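Local coordinates for protein putative phosphoglycolate phosphatase (Lactobacillus delbrueckii, PDB 2HI0) that probably hydrolyses phosphoglycolate as a phosphatase of the haloacid dehalogenase (HAD) superfamily, with a metal-binding site lined by aspartates, at residues 8-13 with 163-168; 193-198 with 221-226; 169-174 with 199-204; 117-122 with 127-132. All coordinates share one frame; numbering follows the deposited sequence. Where two conformers were deposited one is given.

Interaction 1 (8-13 with 163-168); sequences IFDMDG and RRKPAP. With NA (sodium ion), chain C.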
loop_
_atom_site.group_PDB
_atom_site.type_symbol
_atom_site.label_atom_id
_atom_site.label_comp_id
_atom_site.label_asym_id
_atom_site.label_seq_id
_atom_site.Cartn_x
_atom_site.Cartn_y
_atom_site.Cartn_z
ATOM N N ILE A 8 -9.926 8.025 0.495
ATOM C CA ILE A 8 -8.478 7.990 0.689
ATOM C C ILE A 8 -8.041 6.568 0.352
ATOM O O ILE A 8 -8.483 5.607 1.008
ATOM C CB ILE A 8 -8.108 8.346 2.128
ATOM C CG1 ILE A 8 -8.702 9.681 2.533
ATOM C CG2 ILE A 8 -6.581 8.398 2.275
ATOM C CD1 ILE A 8 -8.509 9.937 4.078
ATOM N N PHE A 9 -7.198 6.439 -0.680
ATOM C CA PHE A 9 -6.796 5.152 -1.232
ATOM C C PHE A 9 -5.335 4.832 -0.890
ATOM O O PHE A 9 -4.435 5.688 -0.971
ATOM C CB PHE A 9 -6.859 5.151 -2.756
ATOM C CG PHE A 9 -8.235 5.372 -3.317
ATOM C CD1 PHE A 9 -8.772 6.638 -3.400
ATOM C CD2 PHE A 9 -9.010 4.300 -3.690
ATOM C CE1 PHE A 9 -10.032 6.829 -3.913
ATOM C CE2 PHE A 9 -10.279 4.514 -4.226
ATOM C CZ PHE A 9 -10.773 5.766 -4.310
ATOM N N ASP A 10 -5.108 3.580 -0.556
ATOM C CA ASP A 10 -3.742 3.002 -0.667
ATOM C C ASP A 10 -3.389 2.875 -2.173
ATOM O O ASP A 10 -4.260 2.991 -3.048
ATOM C CB ASP A 10 -3.699 1.632 -0.012
ATOM C CG ASP A 10 -2.285 1.095 0.133
ATOM O OD1 ASP A 10 -1.310 1.864 0.291
ATOM O OD2 ASP A 10 -2.161 -0.134 0.050
HETATM N N MSE A 11 -2.110 2.726 -2.497
HETATM C CA MSE A 11 -1.650 2.646 -3.880
HETATM C C MSE A 11 -1.464 1.181 -4.317
HETATM O O MSE A 11 -2.210 0.710 -5.203
HETATM C CB MSE A 11 -0.362 3.451 -4.074
HETATM C CG MSE A 11 0.239 3.286 -5.423
HETATM SE SE MSE A 11 1.513 4.663 -5.803
HETATM C CE MSE A 11 0.423 6.140 -6.423
ATOM N N ASP A 12 -0.487 0.491 -3.702
ATOM C CA ASP A 12 -0.124 -0.884 -4.090
ATOM C C ASP A 12 -1.286 -1.838 -3.927
ATOM O O ASP A 12 -1.891 -1.870 -2.861
ATOM C CB ASP A 12 1.034 -1.423 -3.244
ATOM C CG ASP A 12 2.333 -0.768 -3.526
ATOM O OD1 ASP A 12 2.853 -0.865 -4.634
ATOM O OD2 ASP A 12 2.889 -0.167 -2.576
ATOM N N GLY A 13 -1.655 -2.559 -4.982
ATOM C CA GLY A 13 -2.712 -3.574 -4.846
ATOM C C GLY A 13 -4.118 -3.020 -4.789
ATOM O O GLY A 13 -5.083 -3.760 -4.642
ATOM N N ARG A 163 6.057 8.770 10.801
ATOM C CA ARG A 163 5.613 7.375 10.966
ATOM C C ARG A 163 4.797 6.827 9.775
ATOM O O ARG A 163 3.909 7.505 9.226
ATOM C CB ARG A 163 4.836 7.156 12.267
ATOM C CG ARG A 163 5.626 7.466 13.496
ATOM C CD ARG A 163 4.902 7.105 14.736
ATOM N NE ARG A 163 3.661 7.879 14.949
ATOM C CZ ARG A 163 2.879 7.760 16.023
ATOM N NH1 ARG A 163 3.174 6.866 16.956
ATOM N NH2 ARG A 163 1.776 8.469 16.140
ATOM N N ARG A 164 5.108 5.568 9.423
ATOM C CA ARG A 164 4.390 4.868 8.401
ATOM C C ARG A 164 3.018 4.440 8.892
ATOM O O ARG A 164 2.751 4.445 10.082
ATOM C CB ARG A 164 5.217 3.669 7.949
ATOM C CG ARG A 164 5.386 2.625 9.080
ATOM C CD ARG A 164 5.938 1.324 8.490
ATOM N NE ARG A 164 6.251 0.327 9.526
ATOM C CZ ARG A 164 5.400 -0.556 10.031
ATOM N NH1 ARG A 164 4.123 -0.597 9.671
ATOM N NH2 ARG A 164 5.843 -1.424 10.927
ATOM N N LYS A 165 2.179 4.055 7.954
ATOM C CA LYS A 165 0.900 3.412 8.272
ATOM C C LYS A 165 1.302 2.105 8.994
ATOM O O LYS A 165 2.298 1.436 8.600
ATOM C CB LYS A 165 0.099 3.074 6.999
ATOM C CG LYS A 165 -0.414 4.233 6.129
ATOM C CD LYS A 165 -0.583 3.788 4.658
ATOM C CE LYS A 165 -1.610 2.683 4.544
ATOM N NZ LYS A 165 -1.680 2.107 3.162
ATOM N N PRO A 166 0.516 1.676 9.984
ATOM C CA PRO A 166 -0.798 2.169 10.393
ATOM C C PRO A 166 -0.844 3.250 11.462
ATOM O O PRO A 166 -1.951 3.507 11.945
ATOM C CB PRO A 166 -1.480 0.888 10.875
ATOM C CG PRO A 166 -0.390 0.098 11.523
ATOM C CD PRO A 166 0.866 0.425 10.717
ATOM N N ALA A 167 0.285 3.935 11.757
ATOM C CA ALA A 167 0.202 5.143 12.594
ATOM C C ALA A 167 -0.713 6.120 11.882
ATOM O O ALA A 167 -0.780 6.099 10.634
ATOM C CB ALA A 167 1.580 5.790 12.823
ATOM N N PRO A 168 -1.423 6.966 12.647
ATOM C CA PRO A 168 -2.356 7.879 11.970
ATOM C C PRO A 168 -1.721 9.088 11.274
ATOM O O PRO A 168 -2.445 9.832 10.595
ATOM C CB PRO A 168 -3.243 8.377 13.111
ATOM C CG PRO A 168 -2.430 8.216 14.318
ATOM C CD PRO A 168 -1.546 7.029 14.102
HETATM NA NA NA C . -1.429 -2.042 -0.413
HETATM O O HOH W 1 0.575 1.291 1.872
HETATM O O HOH W 2 -1.606 -2.315 2.260
#
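Asp10 and Lys165 meet because each side chain turns to the other. CG of Asp10 lies opposite its own backbone N (chi1 -170°), which carries the carboxylate out beyond the end of strand 6-9. Lys165 runs toward it, and its chain bends once, at chi3 (62°), before NZ arrives. Lys165 NZ then forms a salt bridge of 2.9 Å with Asp10 OD1. Water 1 closes a small triangle with this pair. It donates to Asp10 OD1 at a short 2.5 Å and accepts from Lys165 NZ at 2.7 Å.

The two oxygens of Asp10 divide the work. OD1 faces the lysine, while OD2 binds the sodium ion at 2.1 Å. The backbone O of Asp12 binds the same ion at 2.5 Å, and water 2 lies 2.7 Å from the sodium. Asp190 completes the site from outside the two segments. Sodium ion and ammonium group thus share one carboxylate, which probably fixes its rotation. Lys165 NZ also has a salt bridge to Asp194 and a hydrogen bond to Tyr187.

Asp10 and Asp12 fit the DxDx(T/V) pattern of HAD phosphatases. In relatives the first aspartate is the nucleophile, the second is the general acid/base, and a lysine placed like Lys165 is part of the active site. The same roles are likely here.

Strand 6-9 is central in the parallel sheet, between strands 128-133 and 185-189. Lys165 comes from the loop before helix 169-178, at a cis peptide bond preceding Pro166, and its side chain packs against Thr197 of helix 192-200.

Interaction 2 (193-198 with 221-226); sequences IDIQTA and HGATVI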
loop_
_atom_site.group_PDB
_atom_site.type_symbol
_atom_site.label_atom_id
_atom_site.label_comp_id
_atom_site.label_asym_id
_atom_site.label_seq_id
_atom_site.Cartn_x
_atom_site.Cartn_y
_atom_site.Cartn_z
ATOM N N ILE A 193 -2.944 -3.703 7.053
ATOM C CA ILE A 193 -2.385 -2.389 7.426
ATOM C C ILE A 193 -3.416 -1.301 7.122
ATOM O O ILE A 193 -3.516 -0.331 7.885
ATOM C CB ILE A 193 -1.041 -2.114 6.712
ATOM C CG1 ILE A 193 -0.040 -3.216 7.049
ATOM C CG2 ILE A 193 -0.503 -0.670 6.982
ATOM C CD1 ILE A 193 0.135 -3.397 8.516
ATOM N N ASP A 194 -4.171 -1.454 6.018
ATOM C CA ASP A 194 -5.239 -0.523 5.655
ATOM C C ASP A 194 -6.428 -0.577 6.636
ATOM O O ASP A 194 -6.920 0.455 7.083
ATOM C CB ASP A 194 -5.655 -0.759 4.202
ATOM C CG ASP A 194 -4.466 -0.663 3.257
ATOM O OD1 ASP A 194 -3.635 0.254 3.461
ATOM O OD2 ASP A 194 -4.283 -1.575 2.450
ATOM N N ILE A 195 -6.818 -1.800 6.990
ATOM C CA ILE A 195 -7.804 -2.007 8.050
ATOM C C ILE A 195 -7.406 -1.248 9.331
ATOM O O ILE A 195 -8.205 -0.513 9.919
ATOM C CB ILE A 195 -8.033 -3.515 8.324
ATOM C CG1 ILE A 195 -8.607 -4.212 7.078
ATOM C CG2 ILE A 195 -8.999 -3.725 9.504
ATOM C CD1 ILE A 195 -8.603 -5.694 7.076
ATOM N N GLN A 196 -6.155 -1.439 9.758
ATOM C CA GLN A 196 -5.669 -0.794 10.965
ATOM C C GLN A 196 -5.538 0.743 10.856
ATOM O O GLN A 196 -5.853 1.498 11.788
ATOM C CB GLN A 196 -4.332 -1.396 11.325
ATOM C CG GLN A 196 -4.420 -2.868 11.695
ATOM C CD GLN A 196 -3.040 -3.480 11.833
ATOM O OE1 GLN A 196 -2.089 -2.806 12.294
ATOM N NE2 GLN A 196 -2.910 -4.757 11.456
ATOM N N THR A 197 -5.049 1.187 9.719
ATOM C CA THR A 197 -4.872 2.602 9.473
ATOM C C THR A 197 -6.232 3.334 9.636
ATOM O O THR A 197 -6.320 4.392 10.296
ATOM C CB THR A 197 -4.337 2.817 8.066
ATOM O OG1 THR A 197 -2.998 2.287 7.986
ATOM C CG2 THR A 197 -4.303 4.316 7.729
ATOM N N ALA A 198 -7.271 2.763 9.023
ATOM C CA ALA A 198 -8.652 3.328 9.119
ATOM C C ALA A 198 -9.119 3.441 10.568
ATOM O O ALA A 198 -9.553 4.499 11.008
ATOM C CB ALA A 198 -9.634 2.516 8.293
ATOM N N HIS A 221 -8.609 -10.641 9.496
ATOM C CA HIS A 221 -7.984 -9.417 10.006
ATOM C C HIS A 221 -8.918 -8.237 10.179
ATOM O O HIS A 221 -8.482 -7.111 10.362
ATOM C CB HIS A 221 -6.777 -9.090 9.121
ATOM C CG HIS A 221 -5.575 -9.878 9.491
ATOM N ND1 HIS A 221 -5.339 -11.150 9.016
ATOM C CD2 HIS A 221 -4.609 -9.629 10.404
ATOM C CE1 HIS A 221 -4.229 -11.618 9.563
ATOM N NE2 HIS A 221 -3.772 -10.714 10.411
ATOM N N GLY A 222 -10.208 -8.483 10.106
ATOM C CA GLY A 222 -11.207 -7.463 10.444
ATOM C C GLY A 222 -11.871 -6.625 9.369
ATOM O O GLY A 222 -12.493 -5.610 9.675
ATOM N N ALA A 223 -11.752 -7.021 8.105
ATOM C CA ALA A 223 -12.395 -6.312 7.031
ATOM C C ALA A 223 -13.877 -6.558 7.152
ATOM O O ALA A 223 -14.287 -7.674 7.518
ATOM C CB ALA A 223 -11.901 -6.825 5.712
ATOM N N THR A 224 -14.689 -5.542 6.892
ATOM C CA THR A 224 -16.139 -5.718 6.964
ATOM C C THR A 224 -16.872 -5.527 5.646
ATOM O O THR A 224 -17.925 -6.129 5.466
ATOM C CB THR A 224 -16.781 -4.796 8.024
ATOM O OG1 THR A 224 -16.495 -3.428 7.714
ATOM C CG2 THR A 224 -16.254 -5.137 9.412
ATOM N N VAL A 225 -16.381 -4.646 4.787
ATOM C CA VAL A 225 -16.875 -4.478 3.417
ATOM C C VAL A 225 -15.725 -4.853 2.479
ATOM O O VAL A 225 -14.652 -4.266 2.534
ATOM C CB VAL A 225 -17.321 -3.042 3.132
ATOM C CG1 VAL A 225 -17.710 -2.919 1.677
ATOM C CG2 VAL A 225 -18.511 -2.664 4.040
ATOM N N ILE A 226 -15.946 -5.882 1.659
ATOM C CA ILE A 226 -14.922 -6.332 0.718
ATOM C C ILE A 226 -15.548 -6.323 -0.661
ATOM O O ILE A 226 -16.609 -6.922 -0.862
ATOM C CB ILE A 226 -14.327 -7.739 1.046
ATOM C CG1 ILE A 226 -13.739 -7.791 2.465
ATOM C CG2 ILE A 226 -13.221 -8.113 0.040
ATOM C CD1 ILE A 226 -13.368 -9.226 2.919
HETATM O O HOH W 3 -5.257 -6.456 11.539
#
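Gln196 NE2 donates to water 3 at 2.9 Å, the sound bond in a bridge between the two segments. Water 3 passes on to the carbonyl O of His221 in a weak bond of 3.5 Å, so it links helix 192-200 to the loop after helix 215-220. Two methyls of Ile195 pack on that same His221 O, CG2 at 3.5 Å and CD1 at 3.6 Å.

Ile195 carries the apolar part. Its CG2 is opposite its own backbone N, leaving CG1 beside that N (chi1 -63°), and the two branches spread along the loop backbone. CD1 touches Ala223 CB at 3.7 Å and also lies close to Ala223 N. CG2 packs near Gly222 O.

A Schellman motif ends helix 215-220 and turns the chain into this loop. Gly222, at positive phi, is its C-prime residue, and Ala223 N reaches back to Leu218 O. On the helix side, Ile193 O receives both Thr197 N and Thr197 OG1, from opposite faces of its plane; the OG1 bond is 2.7 Å.

No direct hydrogen bond joins the two segments. The contact is mostly methyl groups against backbone, with one water bridge that is weak at the loop end, so specific polar pairing contributes little.

Interaction 3 (169-174 with 199-204); sequences DMTSEC and RNSEMD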
loop_
_atom_site.group_PDB
_atom_site.type_symbol
_atom_site.label_atom_id
_atom_site.label_comp_id
_atom_site.label_asym_id
_atom_site.label_seq_id
_atom_site.Cartn_x
_atom_site.Cartn_y
_atom_site.Cartn_z
ATOM N N ASP A 169 -0.419 9.306 11.440
ATOM C CA ASP A 169 0.148 10.576 11.089
ATOM C C ASP A 169 -0.081 10.977 9.618
ATOM O O ASP A 169 -0.416 12.122 9.295
ATOM C CB ASP A 169 1.654 10.580 11.366
ATOM C CG ASP A 169 2.019 10.248 12.813
ATOM O OD1 ASP A 169 1.499 9.263 13.359
ATOM O OD2 ASP A 169 2.871 10.941 13.391
HETATM N N MSE A 170 0.189 10.062 8.700
HETATM C CA MSE A 170 0.102 10.430 7.266
HETATM C C MSE A 170 -1.341 10.719 6.871
HETATM O O MSE A 170 -1.608 11.636 6.123
HETATM C CB MSE A 170 0.708 9.355 6.392
HETATM C CG MSE A 170 2.170 9.019 6.744
HETATM SE SE MSE A 170 2.808 7.435 5.792
HETATM C CE MSE A 170 2.904 8.358 4.324
ATOM N N THR A 171 -2.277 9.919 7.353
ATOM C CA THR A 171 -3.699 10.142 7.062
ATOM C C THR A 171 -4.204 11.427 7.748
ATOM O O THR A 171 -5.084 12.110 7.216
ATOM C CB THR A 171 -4.536 8.892 7.434
ATOM O OG1 THR A 171 -4.102 7.808 6.583
ATOM C CG2 THR A 171 -6.065 9.144 7.260
ATOM N N SER A 172 -3.625 11.786 8.903
ATOM C CA SER A 172 -3.984 13.040 9.566
ATOM C C SER A 172 -3.504 14.247 8.713
ATOM O O SER A 172 -4.201 15.266 8.642
ATOM C CB SER A 172 -3.411 13.143 10.962
ATOM O OG SER A 172 -4.038 12.219 11.845
ATOM N N GLU A 173 -2.330 14.115 8.069
ATOM C CA GLU A 173 -1.827 15.098 7.068
ATOM C C GLU A 173 -2.809 15.298 5.892
ATOM O O GLU A 173 -2.986 16.412 5.382
ATOM C CB GLU A 173 -0.469 14.698 6.460
ATOM C CG GLU A 173 0.796 14.893 7.330
ATOM C CD GLU A 173 0.953 16.304 7.837
ATOM O OE1 GLU A 173 0.974 17.240 6.999
ATOM O OE2 GLU A 173 1.036 16.477 9.071
ATOM N N CYS A 174 -3.373 14.185 5.431
ATOM C CA CYS A 174 -4.401 14.184 4.396
ATOM C C CYS A 174 -5.725 14.867 4.858
ATOM O O CYS A 174 -6.272 15.736 4.179
ATOM C CB CYS A 174 -4.625 12.761 3.960
ATOM S SG CYS A 174 -5.901 12.612 2.725
ATOM N N ARG A 199 -8.999 2.340 11.308
ATOM C CA ARG A 199 -9.438 2.349 12.719
ATOM C C ARG A 199 -8.657 3.357 13.549
ATOM O O ARG A 199 -9.224 4.065 14.373
ATOM C CB ARG A 199 -9.307 0.966 13.342
ATOM C CG ARG A 199 -9.887 0.918 14.790
ATOM C CD ARG A 199 -10.806 -0.226 14.939
ATOM N NE ARG A 199 -11.538 -0.220 16.202
ATOM C CZ ARG A 199 -12.603 -0.991 16.416
ATOM N NH1 ARG A 199 -13.058 -1.760 15.430
ATOM N NH2 ARG A 199 -13.237 -0.994 17.593
ATOM N N ASN A 200 -7.341 3.414 13.315
ATOM C CA ASN A 200 -6.448 4.346 14.008
ATOM C C ASN A 200 -6.703 5.814 13.641
ATOM O O ASN A 200 -6.398 6.733 14.420
ATOM C CB ASN A 200 -4.935 3.972 13.829
ATOM C CG ASN A 200 -4.595 2.579 14.364
ATOM O OD1 ASN A 200 -5.367 2.004 15.131
ATOM N ND2 ASN A 200 -3.461 2.010 13.915
ATOM N N SER A 201 -7.372 6.019 12.501
ATOM C CA SER A 201 -7.715 7.351 12.016
ATOM C C SER A 201 -9.198 7.672 12.199
ATOM O O SER A 201 -9.661 8.679 11.692
ATOM C CB SER A 201 -7.352 7.482 10.546
ATOM O OG SER A 201 -5.950 7.266 10.330
ATOM N N GLU A 202 -9.910 6.829 12.931
ATOM C CA GLU A 202 -11.294 7.049 13.303
ATOM C C GLU A 202 -12.186 7.224 12.043
ATOM O O GLU A 202 -13.072 8.088 11.990
ATOM C CB GLU A 202 -11.430 8.223 14.283
ATOM C CG GLU A 202 -10.568 8.097 15.582
ATOM C CD GLU A 202 -10.930 6.927 16.535
ATOM O OE1 GLU A 202 -12.039 6.343 16.453
ATOM O OE2 GLU A 202 -10.081 6.603 17.394
HETATM N N MSE A 203 -11.930 6.376 11.046
HETATM C CA MSE A 203 -12.742 6.381 9.822
HETATM C C MSE A 203 -13.068 4.964 9.335
HETATM O O MSE A 203 -12.443 3.970 9.726
HETATM C CB MSE A 203 -12.048 7.179 8.747
HETATM C CG MSE A 203 -10.803 6.539 8.268
HETATM SE SE MSE A 203 -9.960 7.645 6.881
HETATM C CE MSE A 203 -9.605 9.222 7.820
ATOM N N ASP A 204 -14.127 4.887 8.530
ATOM C CA ASP A 204 -14.549 3.643 7.910
ATOM C C ASP A 204 -13.509 3.165 6.899
ATOM O O ASP A 204 -12.671 3.923 6.401
ATOM C CB ASP A 204 -15.896 3.848 7.159
ATOM C CG ASP A 204 -17.077 4.165 8.074
ATOM O OD1 ASP A 204 -16.952 4.060 9.298
ATOM O OD2 ASP A 204 -18.175 4.509 7.570
HETATM O O HOH W 4 -5.357 9.981 10.922
#
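The van der Waals part of the contact centres on Thr171 CG2. Thr171 and Met203, a selenomethionine, meet tip to tip, with Thr171 CG2 3.6 Å from Met203 CE. The torsions of Met203 explain this: CG sits between the backbone N and the carbonyl carbon (chi1 68°), and the chain bends at chi3 (62°), which turns CE to the threonine. The same methyl, Thr171 CG2, rests against a hydroxyl oxygen, Ser201 OG, at 3.6 Å. Thr171 was modelled in two conformers, so these details hold for one of them.

The polar part runs through water. Water 4 donates to Ser201 OG at 2.8 Å and forms a hydrogen bond of the same length with Ser172 OG. It joins helix 169-178 to the end of helix 192-200. Ser201 OG is also bonded to Thr197 O in the last turn of helix 192-200, just before it. Ser172 OG has further partners in Pro168 O and Arg182.

The backbone part is a Schellman motif ending helix 192-200. Glu202, at positive phi, is its C-prime residue, and its N bonds to Arg199 O at 3.2 Å. The turn sends Met203 inward, where it packs on Ile8, Cys185 and Tyr187 of the sheet.

The two segments share no direct hydrogen bond. Methyl packing closes the sheet side. Each serine hydroxyl has partners on its own side of the contact, and water 4 is the polar link between the segments.

Interaction 4 (117-122 with 127-132); sequences DLMKNL and VKLAVV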
loop_
_atom_site.group_PDB
_atom_site.type_symbol
_atom_site.label_atom_id
_atom_site.label_comp_id
_atom_site.label_asym_id
_atom_site.label_seq_id
_atom_site.Cartn_x
_atom_site.Cartn_y
_atom_site.Cartn_z
ATOM N N ASP A 117 -11.798 5.047 -14.543
ATOM C CA ASP A 117 -13.209 5.382 -14.596
ATOM C C ASP A 117 -13.751 5.717 -13.190
ATOM O O ASP A 117 -14.516 6.644 -13.024
ATOM C CB ASP A 117 -14.068 4.233 -15.168
ATOM C CG ASP A 117 -13.876 3.973 -16.696
ATOM O OD1 ASP A 117 -13.317 4.802 -17.432
ATOM O OD2 ASP A 117 -14.314 2.889 -17.149
ATOM N N LEU A 118 -13.362 4.934 -12.199
ATOM C CA LEU A 118 -13.770 5.199 -10.820
ATOM C C LEU A 118 -13.425 6.602 -10.386
ATOM O O LEU A 118 -14.248 7.311 -9.808
ATOM C CB LEU A 118 -13.120 4.164 -9.879
ATOM C CG LEU A 118 -13.258 4.312 -8.343
ATOM C CD1 LEU A 118 -14.674 4.133 -7.862
ATOM C CD2 LEU A 118 -12.274 3.332 -7.610
HETATM N N MSE A 119 -12.184 6.995 -10.628
HETATM C CA MSE A 119 -11.720 8.341 -10.208
HETATM C C MSE A 119 -12.480 9.480 -10.902
HETATM O O MSE A 119 -12.892 10.469 -10.270
HETATM C CB MSE A 119 -10.191 8.504 -10.357
HETATM C CG MSE A 119 -9.379 7.466 -9.536
HETATM SE SE MSE A 119 -9.910 7.255 -7.664
HETATM C CE MSE A 119 -8.758 5.756 -7.196
ATOM N N LYS A 120 -12.693 9.320 -12.192
ATOM C CA LYS A 120 -13.470 10.282 -12.969
ATOM C C LYS A 120 -14.875 10.407 -12.400
ATOM O O LYS A 120 -15.400 11.526 -12.243
ATOM C CB LYS A 120 -13.500 9.815 -14.432
ATOM C CG LYS A 120 -14.284 10.685 -15.392
ATOM C CD LYS A 120 -14.063 10.224 -16.850
ATOM N N ASN A 121 -15.494 9.251 -12.114
ATOM C CA ASN A 121 -16.875 9.217 -11.681
ATOM C C ASN A 121 -16.997 9.808 -10.292
ATOM O O ASN A 121 -17.942 10.556 -10.000
ATOM C CB ASN A 121 -17.415 7.786 -11.662
ATOM C CG ASN A 121 -17.605 7.187 -13.063
ATOM O OD1 ASN A 121 -17.528 7.890 -14.082
ATOM N ND2 ASN A 121 -17.814 5.868 -13.113
ATOM N N LEU A 122 -16.061 9.464 -9.402
ATOM C CA LEU A 122 -16.159 10.006 -8.027
ATOM C C LEU A 122 -15.976 11.529 -8.014
ATOM O O LEU A 122 -16.659 12.231 -7.259
ATOM C CB LEU A 122 -15.162 9.320 -7.092
ATOM C CG LEU A 122 -15.400 7.833 -6.754
ATOM C CD1 LEU A 122 -14.189 7.347 -5.977
ATOM C CD2 LEU A 122 -16.695 7.554 -5.993
ATOM N N VAL A 127 -16.733 13.931 -4.721
ATOM C CA VAL A 127 -15.949 13.270 -3.660
ATOM C C VAL A 127 -14.506 13.701 -3.830
ATOM O O VAL A 127 -13.953 13.651 -4.948
ATOM C CB VAL A 127 -16.045 11.707 -3.735
ATOM C CG1 VAL A 127 -15.234 11.046 -2.608
ATOM C CG2 VAL A 127 -17.520 11.249 -3.719
ATOM N N LYS A 128 -13.875 14.135 -2.734
ATOM C CA LYS A 128 -12.456 14.463 -2.732
ATOM C C LYS A 128 -11.645 13.175 -2.703
ATOM O O LYS A 128 -12.019 12.239 -2.003
ATOM C CB LYS A 128 -12.135 15.314 -1.502
ATOM C CG LYS A 128 -12.781 16.664 -1.478
ATOM C CD LYS A 128 -12.209 17.550 -0.405
ATOM C CE LYS A 128 -12.764 18.958 -0.484
ATOM N NZ LYS A 128 -11.684 19.911 -0.081
ATOM N N LEU A 129 -10.527 13.124 -3.445
ATOM C CA LEU A 129 -9.759 11.906 -3.608
ATOM C C LEU A 129 -8.321 12.131 -3.163
ATOM O O LEU A 129 -7.720 13.133 -3.425
ATOM C CB LEU A 129 -9.762 11.410 -5.043
ATOM C CG LEU A 129 -11.099 11.257 -5.791
ATOM C CD1 LEU A 129 -10.790 10.878 -7.285
ATOM C CD2 LEU A 129 -12.029 10.215 -5.093
ATOM N N ALA A 130 -7.779 11.155 -2.456
ATOM C CA ALA A 130 -6.385 11.187 -1.938
ATOM C C ALA A 130 -5.747 9.814 -1.999
ATOM O O ALA A 130 -6.433 8.794 -2.086
ATOM C CB ALA A 130 -6.354 11.739 -0.501
ATOM N N VAL A 131 -4.417 9.819 -2.001
ATOM C CA VAL A 131 -3.573 8.626 -1.892
ATOM C C VAL A 131 -2.687 8.795 -0.662
ATOM O O VAL A 131 -2.062 9.828 -0.487
ATOM C CB VAL A 131 -2.662 8.432 -3.103
ATOM C CG1 VAL A 131 -1.711 7.167 -2.893
ATOM C CG2 VAL A 131 -3.456 8.347 -4.361
ATOM N N VAL A 132 -2.714 7.799 0.198
ATOM C CA VAL A 132 -1.822 7.722 1.361
ATOM C C VAL A 132 -1.292 6.291 1.378
ATOM O O VAL A 132 -2.041 5.321 1.551
ATOM C CB VAL A 132 -2.524 8.122 2.669
ATOM C CG1 VAL A 132 -1.568 7.921 3.871
ATOM C CG2 VAL A 132 -3.019 9.559 2.584
#
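Helix 115-124 packs on the central parallel sheet of the Rossmann-like HAD core, and this contact joins it to strand 128-133, which follows it directly. The tight helix-to-strand connection is marked by a backbone hydrogen bond. Val127 N donates to Leu122 O at 3.1 Å. Beside it, Val127 CB lies 4.2 Å from Leu122 CB.

Leu129 is the main side chain on the strand. Its CG is opposite the carbonyl carbon (chi1 -51°), and the fork points into the helix so that each methyl has its own neighbour. Leu129 and Leu122 cross at about a right angle, with Leu122 CD1 3.7 Å from Leu129 CD2.

All four touching residues are buried. Phe9 of strand 6-9 packs on Met119 and Leu122. On the helix side, Leu122 also meets Ile237 and Leu238 of helix 230-238, so Leu122 lies between strand 128-133, Phe9 of strand 6-9 and helix 230-238.

Met119, a selenomethionine, bends at chi2 and comes obliquely to the other branch of the fork. Leu129 CD1 lies 3.7 Å from both Met119 SE and Met119 O.

Interaction 1 holds the metal site; the centres of interactions 3, 2 and 4 lie about 9, 11 and 16 Å from its own. Interaction 2 is joined to it by the salt bridge of Lys165 NZ with Asp194 OD1, 2.7 Å. Interaction 3 is joined by Arg163 NH2 and Asp169 OD1, 2.9 Å apart in a salt bridge. Interactions 2 and 3 share helix 192-200. Interaction 4 meets interaction 1 through neighbouring strands, where Phe9 N lies 2.8 Å from Ala130 O. It meets interaction 3 where Cys174 SG packs 3.4 Å from Ala130 CB. Interactions 2 and 4 do not touch. The sodium ion is about 11 Å from the Ile195 side chain and about 13 Å from that of Met119.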